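Local coordinates for uncharacterized protein ATU1752 (PDB 3FHM) that binds AMP and NADH through its paired CBS domains, probably as a nucleotide sensor, though its wider function is unknown, at residues Met22-Phe25 and Val26-Leu30; Gly72-Glu76 and Arg77-Lys81. All coordinates share one frame; numbering follows the deposited sequence.

Contact 1 (Met22-Phe25 and Val26-Leu30); sequences MATF and VKDLL
Phe25 sits at the N-cap of helix 26-33, and its carbonyl O takes two weak bonds from the first helical turn. Phe25 O accepts from Asp28 N at 3.0 Å and from Leu29 N at 3.4 Å. The Asp28 side chain folds back over this helix start. Its first bond points toward the loop, and with CG anti to its own carbonyl carbon (chi1 -63°) OD1 is brought to Phe25 N. There Asp28 OD1 accepts Phe25 N at 3.1 Å, with an N-H...O angle of 146°. The N-H meets OD1 on the anti side and lies 24° out of the carboxylate plane. The same Asp28 OD1 is 3.4 Å from Phe25 CB and lies at the edge of the Phe25 ring, near its plane. The two side chains run side by side and point the same way, with ring and carboxylate planes well tilted from each other. Leu29 CD2 meets Ala23 CB at 4.0 Å, a small apolar contact next to the capping bonds. Leu29 and Val26 then pack on Ile139 of strand 134-140. Val26 also touches Leu115 and Leu29 touches Thr112, both of helix 112-122. The loop is tied in as well by a backbone bond between Thr24 and Thr112. This is a helix N-terminus whose N-cap N-H is held by the side chain three residues on, at the start of helix 26-33.

Contact 2 (Gly72-Glu76 and Arg77-Lys81); sequences GIFTE and RDLVK. With AMP (adenosine monophosphate), chain E; NAI (1,4-dihydronicotinamide adenine dinucleotide), chain O.
Thr75 OG1 caps Arg77 N at 3.0 Å where strand 70-75 turns into helix 76-86. Asp78 OD2 takes a weak, long bond back from Thr75 N at 3.5 Å. Together they form a capping box. The strand and helix axes stand at 74° to each other. Thr75 OG1 lies between its backbone N and carbonyl carbon (chi1 75°), where it can face both Arg77 N and the AMP phosphate. Thr75 OG1 donates to AMP O2P at 2.8 Å. Asp78 OD2 accepts AMP O2' at 2.8 Å, and the carboxylate thus holds the ribose and also makes the weak cap bond. Ile73 CD1 lies close to the adenine. Phe74 passes Asp78 in the opposite direction, ring and carboxylate planes 26° apart. Phe74 CD1 is 3.8 Å from Asp78 CB, and Phe74 CZ is 4.2 Å from Leu79 CB. Phe74 and Leu79 also pack on helix 46-56. The Arg77 chain, bent at chi2 and chi3, carries its guanidinium to the NADH. Arg77 NH2 meets NAI O1A edge-on and in plane at 3.0 Å. Arg77 NE forms a salt bridge with Glu76 of the second subunit. Glu76 of this chain pairs through OE2 with Arg77 and through OE1 with Arg125 of the second subunit. The chemistry implies that Thr75 and Asp78 bind AMP phosphate and ribose, while Glu76 and Arg77 link the subunits and Arg77 the NADH phosphate.

How the contacts relate
Both contacts lie at the start of a helix and use an aspartate at the third position after the N-cap residue. Their settings differ. Contact 1 joins a loop to helix 26-33 and is only partly buried. Contact 2 joins strand 70-75 to helix 76-86 and is buried. Their centres are about 27 Å apart, on opposite sides of the chain's centre, and they do not touch. In contact 1 the polar bonds stay within the chain, and no other chain of the assembly touches its segments. In contact 2 the capping groups also hold AMP, and neighbouring charges reach NADH and the second subunit. Leu29 of contact 1 lies near Asp143, an NADH-binding residue.

Contact 1 (Met22-Phe25 and Val26-Leu30)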
ATOM      1  N   MET A  22      17.991  -5.340  17.934  1.00 35.98           N
ATOM      2  CA  MET A  22      18.361  -5.112  16.549  1.00 36.69           C
ATOM      3  C   MET A  22      17.053  -5.019  15.774  1.00 37.75           C
ATOM      4  O   MET A  22      17.015  -5.225  14.546  1.00 39.21           O
ATOM      5  CB  MET A  22      19.232  -6.253  16.008  1.00 36.64           C
ATOM      6  CG  MET A  22      20.533  -6.470  16.722  1.00 35.96           C
ATOM      7  SD  MET A  22      21.909  -6.473  15.557  1.00 34.38           S
ATOM      8  CE  MET A  22      21.586  -7.898  14.519  1.00 36.06           C
ATOM      9  N   ALA A  23      15.985  -4.702  16.522  1.00 37.59           N
ATOM     10  CA  ALA A  23      14.615  -4.689  16.034  1.00 37.89           C
ATOM     11  C   ALA A  23      14.310  -5.922  15.143  1.00 38.29           C
ATOM     12  O   ALA A  23      14.122  -5.834  13.925  1.00 38.26           O
ATOM     13  CB  ALA A  23      14.305  -3.353  15.335  1.00 38.06           C
ATOM     14  N   THR A  24      14.284  -7.085  15.772  1.00 38.88           N
ATOM     15  CA  THR A  24      14.037  -8.328  15.049  1.00 38.73           C
ATOM     16  C   THR A  24      12.636  -8.914  15.358  1.00 37.87           C
ATOM     17  O   THR A  24      12.132  -9.753  14.626  1.00 37.38           O
ATOM     18  CB  THR A  24      15.227  -9.424  15.282  1.00 39.34           C
ATOM     19  OG1 THR A  24      15.693  -9.380  16.624  1.00 38.93           O
ATOM     20  CG2 THR A  24      16.455  -9.159  14.436  1.00 40.90           C
ATOM     21  N   PHE A  25      12.010  -8.490  16.445  1.00 36.81           N
ATOM     22  CA  PHE A  25      10.767  -9.132  16.843  1.00 36.22           C
ATOM     23  C   PHE A  25       9.633  -8.135  16.779  1.00 35.55           C
ATOM     24  O   PHE A  25       9.886  -6.908  16.905  1.00 36.34           O
ATOM     25  CB  PHE A  25      10.874  -9.703  18.265  1.00 36.20           C
ATOM     26  CG  PHE A  25      11.754 -10.942  18.394  1.00 36.44           C
ATOM     27  CD1 PHE A  25      11.327 -12.188  17.909  1.00 36.45           C
ATOM     28  CD2 PHE A  25      13.001 -10.872  19.078  1.00 39.49           C
ATOM     29  CE1 PHE A  25      12.139 -13.371  18.063  1.00 37.81           C
ATOM     30  CE2 PHE A  25      13.830 -12.037  19.241  1.00 38.68           C
ATOM     31  CZ  PHE A  25      13.390 -13.304  18.721  1.00 38.15           C
ATOM     32  N   VAL A  26       8.405  -8.655  16.598  1.00 34.13           N
ATOM     33  CA  VAL A  26       7.198  -7.819  16.597  1.00 33.32           C
ATOM     34  C   VAL A  26       7.089  -6.925  17.866  1.00 33.71           C
ATOM     35  O   VAL A  26       6.861  -5.714  17.764  1.00 33.80           O
ATOM     36  CB  VAL A  26       5.898  -8.642  16.309  1.00 32.87           C
ATOM     37  CG1 VAL A  26       4.649  -7.907  16.717  1.00 31.63           C
ATOM     38  CG2 VAL A  26       5.779  -8.959  14.873  1.00 31.78           C
ATOM     39  N   LYS A  27       7.304  -7.506  19.037  1.00 34.60           N
ATOM     40  CA  LYS A  27       7.351  -6.755  20.298  1.00 35.92           C
ATOM     41  C   LYS A  27       8.200  -5.449  20.229  1.00 36.32           C
ATOM     42  O   LYS A  27       7.806  -4.405  20.774  1.00 36.06           O
ATOM     43  CB  LYS A  27       7.877  -7.698  21.373  1.00 36.13           C
ATOM     44  CG  LYS A  27       7.601  -7.291  22.796  1.00 39.30           C
ATOM     45  CD  LYS A  27       8.864  -6.853  23.530  1.00 41.35           C
ATOM     46  CE  LYS A  27       8.590  -6.680  25.012  1.00 41.97           C
ATOM     47  NZ  LYS A  27       9.759  -6.029  25.680  1.00 44.09           N
ATOM     48  N   ASP A  28       9.334  -5.522  19.526  1.00 36.37           N
ATOM     49  CA  ASP A  28      10.277  -4.424  19.384  1.00 36.94           C
ATOM     50  C   ASP A  28       9.743  -3.276  18.537  1.00 36.80           C
ATOM     51  O   ASP A  28       9.955  -2.091  18.840  1.00 36.50           O
ATOM     52  CB  ASP A  28      11.570  -4.957  18.727  1.00 37.50           C
ATOM     53  CG  ASP A  28      12.315  -6.022  19.596  1.00 40.44           C
ATOM     54  OD1 ASP A  28      12.850  -6.993  18.996  1.00 44.02           O
ATOM     55  OD2 ASP A  28      12.381  -5.886  20.850  1.00 41.69           O
ATOM     56  N   LEU A  29       9.070  -3.643  17.451  1.00 36.30           N
ATOM     57  CA  LEU A  29       8.503  -2.676  16.521  1.00 35.27           C
ATOM     58  C   LEU A  29       7.359  -1.914  17.202  1.00 34.84           C
ATOM     59  O   LEU A  29       7.233  -0.659  17.045  1.00 34.21           O
ATOM     60  CB  LEU A  29       8.030  -3.368  15.229  1.00 35.26           C
ATOM     61  CG  LEU A  29       8.957  -4.261  14.362  1.00 35.55           C
ATOM     62  CD1 LEU A  29       8.763  -3.986  12.870  1.00 36.27           C
ATOM     63  CD2 LEU A  29      10.437  -4.101  14.676  1.00 38.30           C
ATOM     64  N   LEU A  30       6.564  -2.666  17.983  1.00 33.67           N
ATOM     65  CA  LEU A  30       5.467  -2.086  18.719  1.00 33.51           C
ATOM     66  C   LEU A  30       5.909  -1.028  19.720  1.00 34.30           C
ATOM     67  O   LEU A  30       5.255   0.023  19.837  1.00 34.29           O
ATOM     68  CB  LEU A  30       4.664  -3.178  19.385  1.00 32.90           C
ATOM     69  CG  LEU A  30       3.951  -4.009  18.331  1.00 31.78           C
ATOM     70  CD1 LEU A  30       3.198  -5.189  18.950  1.00 29.06           C
ATOM     71  CD2 LEU A  30       3.045  -3.124  17.489  1.00 30.46           C
TER

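Contact 2 (Gly72-Glu76 and Arg77-Lys81)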
ATOM      1  N   GLY A  72     -12.994  -8.612   9.986  1.00 32.12           N
ATOM      2  CA  GLY A  72     -12.241  -8.532   8.746  1.00 30.42           C
ATOM      3  C   GLY A  72     -11.388  -7.275   8.636  1.00 30.65           C
ATOM      4  O   GLY A  72     -11.182  -6.486   9.612  1.00 30.49           O
ATOM      5  N   ILE A  73     -10.872  -7.053   7.437  1.00 29.58           N
ATOM      6  CA  ILE A  73      -9.886  -6.000   7.264  1.00 28.30           C
ATOM      7  C   ILE A  73     -10.147  -5.375   5.869  1.00 28.37           C
ATOM      8  O   ILE A  73     -10.430  -6.074   4.882  1.00 29.13           O
ATOM      9  CB  ILE A  73      -8.442  -6.557   7.552  1.00 27.68           C
ATOM     10  CG1 ILE A  73      -7.424  -5.464   7.607  1.00 27.32           C
ATOM     11  CG2 ILE A  73      -7.964  -7.550   6.487  1.00 27.46           C
ATOM     12  CD1 ILE A  73      -6.061  -6.087   7.473  1.00 27.06           C
ATOM     13  N   PHE A  74     -10.133  -4.045   5.817  1.00 28.25           N
ATOM     14  CA  PHE A  74     -10.398  -3.300   4.582  1.00 27.92           C
ATOM     15  C   PHE A  74      -9.192  -2.395   4.310  1.00 27.99           C
ATOM     16  O   PHE A  74      -8.767  -1.651   5.211  1.00 27.55           O
ATOM     17  CB  PHE A  74     -11.688  -2.461   4.755  1.00 27.30           C
ATOM     18  CG  PHE A  74     -11.979  -1.486   3.613  1.00 27.35           C
ATOM     19  CD1 PHE A  74     -12.692  -1.906   2.478  1.00 26.43           C
ATOM     20  CD2 PHE A  74     -11.562  -0.134   3.708  1.00 26.42           C
ATOM     21  CE1 PHE A  74     -12.979  -1.033   1.426  1.00 25.41           C
ATOM     22  CE2 PHE A  74     -11.827   0.807   2.645  1.00 25.75           C
ATOM     23  CZ  PHE A  74     -12.545   0.340   1.493  1.00 25.80           C
ATOM     24  N   THR A  75      -8.641  -2.463   3.096  1.00 27.59           N
ATOM     25  CA  THR A  75      -7.469  -1.591   2.750  1.00 28.07           C
ATOM     26  C   THR A  75      -7.770  -0.799   1.493  1.00 29.10           C
ATOM     27  O   THR A  75      -8.777  -1.140   0.714  1.00 30.12           O
ATOM     28  CB  THR A  75      -6.186  -2.441   2.445  1.00 28.04           C
ATOM     29  OG1 THR A  75      -6.269  -3.080   1.144  1.00 25.15           O
ATOM     30  CG2 THR A  75      -5.984  -3.510   3.527  1.00 26.10           C
ATOM     31  N   GLU A  76      -6.913   0.190   1.235  1.00 27.98           N
ATOM     32  CA  GLU A  76      -6.956   0.902  -0.077  1.00 28.86           C
ATOM     33  C   GLU A  76      -7.100  -0.071  -1.327  1.00 29.10           C
ATOM     34  O   GLU A  76      -7.701   0.288  -2.366  1.00 29.10           O
ATOM     35  CB  GLU A  76      -5.742   1.831  -0.222  1.00 28.87           C
ATOM     36  CG  GLU A  76      -4.375   1.099  -0.008  1.00 32.16           C
ATOM     37  CD  GLU A  76      -3.223   1.971   0.606  1.00 34.72           C
ATOM     38  OE1 GLU A  76      -2.309   1.337   1.188  1.00 38.01           O
ATOM     39  OE2 GLU A  76      -3.214   3.230   0.505  1.00 34.99           O
ATOM     40  N   ARG A  77      -6.559  -1.296  -1.215  1.00 28.36           N
ATOM     41  CA  ARG A  77      -6.623  -2.165  -2.341  1.00 27.95           C
ATOM     42  C   ARG A  77      -8.057  -2.702  -2.532  1.00 28.37           C
ATOM     43  O   ARG A  77      -8.498  -2.859  -3.662  1.00 28.16           O
ATOM     44  CB  ARG A  77      -5.602  -3.275  -2.230  1.00 28.37           C
ATOM     45  CG  ARG A  77      -5.711  -4.374  -3.314  1.00 26.72           C
ATOM     46  CD  ARG A  77      -5.200  -3.852  -4.628  1.00 27.17           C
ATOM     47  NE  ARG A  77      -3.905  -3.176  -4.539  1.00 27.84           N
ATOM     48  CZ  ARG A  77      -2.743  -3.731  -4.895  1.00 26.44           C
ATOM     49  NH1 ARG A  77      -2.741  -4.965  -5.398  1.00 19.45           N
ATOM     50  NH2 ARG A  77      -1.599  -3.036  -4.765  1.00 24.02           N
ATOM     51  N   ASP A  78      -8.794  -2.928  -1.445  1.00 28.40           N
ATOM     52  CA  ASP A  78     -10.204  -3.263  -1.574  1.00 29.19           C
ATOM     53  C   ASP A  78     -11.016  -2.107  -2.173  1.00 28.84           C
ATOM     54  O   ASP A  78     -11.989  -2.374  -2.929  1.00 28.70           O
ATOM     55  CB  ASP A  78     -10.786  -3.727  -0.253  1.00 29.70           C
ATOM     56  CG  ASP A  78     -10.262  -5.063   0.142  1.00 31.78           C
ATOM     57  OD1 ASP A  78     -10.491  -5.986  -0.646  1.00 34.33           O
ATOM     58  OD2 ASP A  78      -9.595  -5.189   1.196  1.00 33.54           O
ATOM     59  N   LEU A  79     -10.610  -0.859  -1.857  1.00 28.55           N
ATOM     60  CA  LEU A  79     -11.244   0.339  -2.460  1.00 28.32           C
ATOM     61  C   LEU A  79     -11.187   0.269  -3.971  1.00 28.16           C
ATOM     62  O   LEU A  79     -12.246   0.216  -4.649  1.00 28.30           O
ATOM     63  CB  LEU A  79     -10.624   1.640  -1.995  1.00 28.12           C
ATOM     64  CG  LEU A  79     -11.350   2.965  -2.300  1.00 28.25           C
ATOM     65  CD1 LEU A  79     -12.778   2.924  -1.832  1.00 28.40           C
ATOM     66  CD2 LEU A  79     -10.648   4.205  -1.702  1.00 28.63           C
ATOM     67  N   VAL A  80      -9.972   0.217  -4.510  1.00 28.38           N
ATOM     68  CA  VAL A  80      -9.765  -0.042  -5.972  1.00 28.70           C
ATOM     69  C   VAL A  80     -10.626  -1.176  -6.647  1.00 28.61           C
ATOM     70  O   VAL A  80     -11.243  -0.934  -7.675  1.00 27.74           O
ATOM     71  CB  VAL A  80      -8.261  -0.275  -6.287  1.00 28.53           C
ATOM     72  CG1 VAL A  80      -8.060  -0.523  -7.802  1.00 27.80           C
ATOM     73  CG2 VAL A  80      -7.418   0.902  -5.814  1.00 28.65           C
ATOM     74  N   LYS A  81     -10.648  -2.377  -6.061  1.00 29.09           N
ATOM     75  CA  LYS A  81     -11.443  -3.491  -6.594  1.00 30.05           C
ATOM     76  C   LYS A  81     -12.953  -3.162  -6.655  1.00 30.26           C
ATOM     77  O   LYS A  81     -13.660  -3.550  -7.607  1.00 30.62           O
ATOM     78  CB  LYS A  81     -11.173  -4.797  -5.807  1.00 30.71           C
ATOM     79  CG  LYS A  81     -12.254  -5.894  -6.071  1.00 32.40           C
ATOM     80  CD  LYS A  81     -11.957  -7.247  -5.415  1.00 36.97           C
ATOM     81  CE  LYS A  81     -12.664  -8.409  -6.138  1.00 38.45           C
ATOM     82  NZ  LYS A  81     -12.012  -9.752  -5.857  1.00 39.28           N
TER
HETATM   83  P   AMP E 200      -2.826  -4.543   1.391  1.00 24.48           P
HETATM   84  O1P AMP E 200      -2.931  -4.935   2.815  1.00 23.95           O
HETATM   85  O2P AMP E 200      -3.494  -3.276   0.996  1.00 23.43           O
HETATM   86  O3P AMP E 200      -1.426  -4.799   0.845  1.00 23.66           O
HETATM   87  O5' AMP E 200      -3.904  -5.643   0.926  1.00 24.33           O
HETATM   88  C5' AMP E 200      -4.274  -6.065  -0.406  1.00 22.95           C
HETATM   89  C4' AMP E 200      -5.298  -7.191  -0.183  1.00 24.06           C
HETATM   90  O4' AMP E 200      -4.847  -8.047   0.853  1.00 24.43           O
HETATM   91  C3' AMP E 200      -6.626  -6.658   0.343  1.00 25.09           C
HETATM   92  O3' AMP E 200      -7.762  -7.412  -0.069  1.00 25.94           O
HETATM   93  C2' AMP E 200      -6.566  -6.896   1.796  1.00 24.32           C
HETATM   94  O2' AMP E 200      -7.872  -7.122   2.246  1.00 24.93           O
HETATM   95  C1' AMP E 200      -5.798  -8.146   1.885  1.00 24.59           C
HETATM   96  N9  AMP E 200      -5.248  -8.207   3.253  1.00 25.78           N
HETATM   97  C8  AMP E 200      -4.692  -7.243   4.036  1.00 26.28           C
HETATM   98  N7  AMP E 200      -4.345  -7.669   5.299  1.00 23.70           N
HETATM   99  C5  AMP E 200      -4.666  -8.945   5.295  1.00 25.26           C
HETATM  100  C6  AMP E 200      -4.561 -10.005   6.286  1.00 26.49           C
HETATM  101  N6  AMP E 200      -4.038  -9.761   7.506  1.00 26.02           N
HETATM  102  N1  AMP E 200      -5.014 -11.216   5.912  1.00 27.21           N
HETATM  103  C2  AMP E 200      -5.563 -11.474   4.685  1.00 26.36           C
HETATM  104  N3  AMP E 200      -5.709 -10.571   3.721  1.00 26.55           N
HETATM  105  C4  AMP E 200      -5.265  -9.305   3.983  1.00 26.02           C
HETATM  106  PA  NAI O 211       2.237  -3.063  -6.271  1.00 24.25           P
HETATM  107  O1A NAI O 211       1.027  -3.904  -5.844  1.00 20.64           O
HETATM  108  O2A NAI O 211       2.115  -1.653  -6.835  1.00 22.76           O
HETATM  109  O5B NAI O 211       3.218  -3.947  -7.188  1.00 25.44           O
HETATM  110  C5B NAI O 211       2.924  -5.295  -7.515  1.00 25.32           C
HETATM  111  C4B NAI O 211       3.876  -5.546  -8.679  1.00 25.62           C
HETATM  112  O4B NAI O 211       3.571  -4.681  -9.782  1.00 25.52           O
HETATM  113  C3B NAI O 211       5.319  -5.189  -8.347  1.00 28.14           C
HETATM  114  O3B NAI O 211       6.107  -6.167  -9.040  1.00 29.15           O
HETATM  115  C2B NAI O 211       5.550  -3.798  -8.940  1.00 26.74           C
HETATM  116  O2B NAI O 211       6.841  -3.746  -9.501  1.00 27.74           O
HETATM  117  C1B NAI O 211       4.671  -3.831 -10.150  1.00 26.23           C
HETATM  118  N9A NAI O 211       4.097  -2.550 -10.644  1.00 27.28           N
HETATM  119  C8A NAI O 211       3.383  -1.647  -9.930  1.00 27.30           C
HETATM  120  N7A NAI O 211       2.924  -0.613 -10.708  1.00 27.04           N
HETATM  121  C5A NAI O 211       3.334  -0.842 -11.980  1.00 27.05           C
HETATM  122  C6A NAI O 211       3.226  -0.158 -13.299  1.00 28.06           C
HETATM  123  N6A NAI O 211       2.571   1.031 -13.458  1.00 27.19           N
HETATM  124  N1A NAI O 211       3.797  -0.737 -14.371  1.00 28.94           N
HETATM  125  C2A NAI O 211       4.462  -1.895 -14.278  1.00 28.17           C
HETATM  126  N3A NAI O 211       4.633  -2.544 -13.124  1.00 28.16           N
HETATM  127  C4A NAI O 211       4.095  -2.107 -11.942  1.00 27.58           C
HETATM  128  O3  NAI O 211       3.322  -2.782  -5.048  1.00 25.86           O
HETATM  129  PN  NAI O 211       3.621  -3.550  -3.640  1.00 29.11           P
HETATM  130  O1N NAI O 211       2.950  -2.716  -2.614  1.00 26.67           O
HETATM  131  O2N NAI O 211       5.094  -3.881  -3.516  1.00 28.96           O
HETATM  132  O5D NAI O 211       2.863  -4.989  -3.696  1.00 30.30           O
HETATM  133  C5D NAI O 211       1.575  -5.312  -3.182  1.00 28.47           C
HETATM  134  C4D NAI O 211       1.613  -6.686  -2.530  1.00 29.50           C
HETATM  135  O4D NAI O 211       2.270  -7.677  -3.296  1.00 33.36           O
HETATM  136  C3D NAI O 211       2.463  -6.566  -1.314  1.00 30.72           C
HETATM  137  O3D NAI O 211       1.708  -7.120  -0.215  1.00 31.50           O
HETATM  138  C2D NAI O 211       3.781  -7.262  -1.608  1.00 31.71           C
HETATM  139  O2D NAI O 211       4.256  -7.832  -0.398  1.00 30.15           O
HETATM  140  C1D NAI O 211       3.438  -8.263  -2.693  1.00 35.30           C
HETATM  141  N1N NAI O 211       4.397  -8.414  -3.834  1.00 36.43           N
HETATM  142  C2N NAI O 211       4.799  -9.639  -4.265  1.00 37.53           C
HETATM  143  C3N NAI O 211       5.651  -9.821  -5.393  1.00 39.58           C
HETATM  144  C7N NAI O 211       6.097 -11.215  -5.827  1.00 39.89           C
HETATM  145  O7N NAI O 211       7.031 -11.379  -6.658  1.00 43.58           O
HETATM  146  N7N NAI O 211       5.433 -12.227  -5.262  1.00 42.59           N
HETATM  147  C4N NAI O 211       6.101  -8.707  -6.112  1.00 36.81           C
HETATM  148  C5N NAI O 211       5.654  -7.466  -5.659  1.00 37.87           C
HETATM  149  C6N NAI O 211       4.810  -7.342  -4.535  1.00 37.20           C